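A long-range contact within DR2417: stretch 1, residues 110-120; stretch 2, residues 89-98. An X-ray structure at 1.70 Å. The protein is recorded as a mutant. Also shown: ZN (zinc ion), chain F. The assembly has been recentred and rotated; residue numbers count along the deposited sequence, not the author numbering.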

# COMPACT_ATOMS: atom_id res chain seq x y z
N LEU A 110 15.38 29.78 -2.55
CA LEU A 110 15.47 28.37 -2.94
C LEU A 110 14.25 27.99 -3.78
O LEU A 110 14.36 27.27 -4.77
CB LEU A 110 15.58 27.44 -1.72
CG LEU A 110 15.62 25.94 -2.03
CD1 LEU A 110 16.83 25.60 -2.94
CD2 LEU A 110 15.66 25.15 -0.73
N THR A 111 13.09 28.51 -3.39
CA THR A 111 11.86 28.27 -4.14
C THR A 111 12.03 28.71 -5.59
O THR A 111 11.79 27.93 -6.52
CB THR A 111 10.66 29.00 -3.51
OG1 THR A 111 10.56 28.63 -2.13
CG2 THR A 111 9.37 28.64 -4.22
N LEU A 112 12.51 29.92 -5.80
CA LEU A 112 12.68 30.40 -7.16
C LEU A 112 13.78 29.66 -7.92
O LEU A 112 13.68 29.47 -9.13
CB LEU A 112 12.97 31.92 -7.17
CG LEU A 112 11.86 32.79 -6.55
CD1 LEU A 112 12.16 34.29 -6.80
CD2 LEU A 112 10.52 32.47 -7.16
N ALA A 113 14.84 29.26 -7.22
CA ALA A 113 15.91 28.54 -7.90
C ALA A 113 15.38 27.21 -8.45
O ALA A 113 15.68 26.83 -9.60
CB ALA A 113 17.08 28.31 -6.96
N LEU A 114 14.57 26.52 -7.65
CA LEU A 114 13.98 25.25 -8.07
C LEU A 114 12.99 25.46 -9.22
O LEU A 114 12.99 24.70 -10.20
CB LEU A 114 13.32 24.56 -6.88
CG LEU A 114 14.28 24.11 -5.76
CD1 LEU A 114 13.52 23.65 -4.51
CD2 LEU A 114 15.19 22.99 -6.24
N VAL A 115 12.17 26.50 -9.14
CA VAL A 115 11.20 26.78 -10.20
C VAL A 115 11.92 27.19 -11.47
O VAL A 115 11.57 26.74 -12.56
CB VAL A 115 10.20 27.88 -9.76
CG1 VAL A 115 9.43 28.44 -10.95
CG2 VAL A 115 9.23 27.29 -8.73
N ARG A 116 12.94 28.04 -11.34
CA ARG A 116 13.71 28.52 -12.48
C ARG A 116 14.30 27.35 -13.26
O ARG A 116 14.25 27.33 -14.49
CB ARG A 116 14.82 29.47 -12.00
CG ARG A 116 15.27 30.52 -12.98
CD ARG A 116 16.33 31.43 -12.33
NE ARG A 116 15.73 32.57 -11.63
CZ ARG A 116 15.82 32.80 -10.33
NH1 ARG A 116 16.52 31.99 -9.54
NH2 ARG A 116 15.23 33.87 -9.81
N GLU A 117 14.85 26.38 -12.54
CA GLU A 117 15.43 25.21 -13.19
C GLU A 117 14.35 24.36 -13.87
O GLU A 117 14.54 23.84 -14.97
CB GLU A 117 16.19 24.36 -12.17
CG GLU A 117 17.15 23.39 -12.79
CD GLU A 117 17.41 22.19 -11.91
OE1 GLU A 117 17.69 21.11 -12.47
OE2 GLU A 117 17.32 22.33 -10.67
N LYS A 118 13.21 24.24 -13.19
CA LYS A 118 12.07 23.50 -13.71
C LYS A 118 11.58 24.12 -15.01
O LYS A 118 11.38 23.42 -16.00
CB LYS A 118 10.95 23.50 -12.65
CG LYS A 118 9.83 22.49 -12.85
CD LYS A 118 8.90 22.45 -11.64
CE LYS A 118 9.44 21.56 -10.52
NZ LYS A 118 9.28 20.11 -10.84
N LEU A 119 11.42 25.44 -15.01
CA LEU A 119 10.96 26.15 -16.20
C LEU A 119 11.98 26.02 -17.33
O LEU A 119 11.61 25.90 -18.49
CB LEU A 119 10.69 27.62 -15.88
CG LEU A 119 9.60 27.81 -14.83
CD1 LEU A 119 9.44 29.27 -14.45
CD2 LEU A 119 8.28 27.23 -15.31
N SER A 120 13.26 26.03 -16.97
CA SER A 120 14.32 25.87 -17.95
C SER A 120 14.21 24.53 -18.69
O SER A 120 14.29 24.49 -19.92
CB SER A 120 15.69 25.98 -17.28
OG SER A 120 16.73 25.82 -18.23
ZN ZN F . 2.72 20.23 0.71
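Stretch 2 89-98: HIGGLPYIFA

Stretch 2 meets the helix 110-120 as the tail of one helix, a tight turn, and a second short helix, 93-97, whose axis crosses that of stretch 1 at -68° with a closest approach of 10.0 Å. No direct hydrogen bond joins the stretches, so packing carries most of the contact. His89 turns out of reach of stretch 1; its NE2 binds the zinc ion ZN at 2.2 Å. Ile90, chi1 p and chi2 t, points toward the helix and gives up 86 Å², the largest share of any residue here: Ile90 CD1 lies 3.8 Å from Val115 CG2 and 4.0 Å from Leu114 CB. A type I turn then runs from Ile90 to Leu93, closed by Leu93 N to Ile90 O at 3.2 Å. Within it, Gly91 O accepts from a water at 2.9 Å, and that water accepts from Lys118 NZ at 2.7 Å, a bridge between backbone and lysine. Gly92 makes no contact. Leu93 points back toward stretch 1, its CD1 3.9 Å from Val115 CG2. Pro94 offers its ring, with CG 3.6 Å from Lys118 CG, and the backbones come close here, Pro94 CA to Leu119 CA being 5.8 Å. Tyr95 and Ile96 make no contact, but one turn after Leu93, Phe97 faces stretch 1 again, and Leu119 CD2 meets its ring edge, 4.3 Å from Phe97 CD2.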

# COMPACT_ATOMS: atom_id res chain seq x y z
N HIS A 89 3.78 21.76 -4.35
CA HIS A 89 3.45 23.18 -4.43
C HIS A 89 3.99 23.87 -5.68
O HIS A 89 3.44 24.89 -6.08
CB HIS A 89 3.93 23.91 -3.17
CG HIS A 89 3.29 23.37 -1.92
ND1 HIS A 89 2.27 24.02 -1.27
CD2 HIS A 89 3.49 22.21 -1.25
CE1 HIS A 89 1.90 23.31 -0.22
NE2 HIS A 89 2.62 22.21 -0.18
N ILE A 90 5.02 23.32 -6.32
CA ILE A 90 5.52 23.95 -7.54
C ILE A 90 5.55 23.06 -8.78
O ILE A 90 5.83 23.55 -9.88
CB ILE A 90 6.95 24.51 -7.35
CG1 ILE A 90 7.94 23.42 -6.99
CG2 ILE A 90 6.94 25.55 -6.24
CD1 ILE A 90 9.38 23.79 -7.27
N GLY A 91 5.25 21.78 -8.63
CA GLY A 91 5.42 20.84 -9.72
C GLY A 91 4.51 21.01 -10.92
O GLY A 91 4.83 20.54 -12.02
N GLY A 92 3.38 21.67 -10.73
CA GLY A 92 2.47 21.94 -11.82
C GLY A 92 2.71 23.24 -12.58
O GLY A 92 2.07 23.50 -13.58
N LEU A 93 3.64 24.06 -12.10
CA LEU A 93 3.84 25.39 -12.69
C LEU A 93 4.24 25.39 -14.19
O LEU A 93 3.75 26.24 -14.94
CB LEU A 93 4.86 26.17 -11.86
CG LEU A 93 4.34 26.46 -10.44
CD1 LEU A 93 5.38 27.12 -9.56
CD2 LEU A 93 3.07 27.32 -10.49
N PRO A 94 5.09 24.45 -14.64
CA PRO A 94 5.38 24.40 -16.08
C PRO A 94 4.12 24.25 -16.93
O PRO A 94 3.96 24.90 -17.96
CB PRO A 94 6.27 23.16 -16.22
CG PRO A 94 6.91 23.02 -14.90
CD PRO A 94 5.89 23.45 -13.90
N TYR A 95 3.22 23.38 -16.48
CA TYR A 95 1.97 23.13 -17.18
C TYR A 95 1.00 24.30 -17.08
O TYR A 95 0.36 24.68 -18.06
CB TYR A 95 1.33 21.85 -16.64
CG TYR A 95 2.30 20.69 -16.66
CD1 TYR A 95 3.14 20.44 -15.58
CD2 TYR A 95 2.40 19.87 -17.78
CE1 TYR A 95 4.04 19.38 -15.61
CE2 TYR A 95 3.30 18.81 -17.82
CZ TYR A 95 4.11 18.57 -16.73
OH TYR A 95 5.00 17.53 -16.75
N ILE A 96 0.91 24.89 -15.89
CA ILE A 96 0.02 26.02 -15.64
C ILE A 96 0.54 27.32 -16.31
O ILE A 96 -0.21 27.98 -17.04
CB ILE A 96 -0.18 26.24 -14.11
CG1 ILE A 96 -0.85 25.01 -13.47
CG2 ILE A 96 -0.96 27.54 -13.84
CD1 ILE A 96 -0.72 24.92 -11.97
N PHE A 97 1.80 27.68 -16.07
CA PHE A 97 2.32 28.95 -16.59
C PHE A 97 2.32 28.99 -18.13
O PHE A 97 2.17 30.05 -18.72
CB PHE A 97 3.75 29.24 -16.09
CG PHE A 97 3.83 29.67 -14.64
CD1 PHE A 97 2.70 30.09 -13.95
CD2 PHE A 97 5.05 29.66 -13.98
CE1 PHE A 97 2.78 30.48 -12.61
CE2 PHE A 97 5.15 30.05 -12.64
CZ PHE A 97 4.01 30.47 -11.96
N ALA A 98 2.48 27.83 -18.78
CA ALA A 98 2.51 27.80 -20.25
C ALA A 98 1.18 28.22 -20.86
O ALA A 98 1.14 28.67 -22.01
CB ALA A 98 2.91 26.42 -20.74
O HOH W 1 7.39 19.42 -12.63
O HOH W 2 4.32 20.17 1.93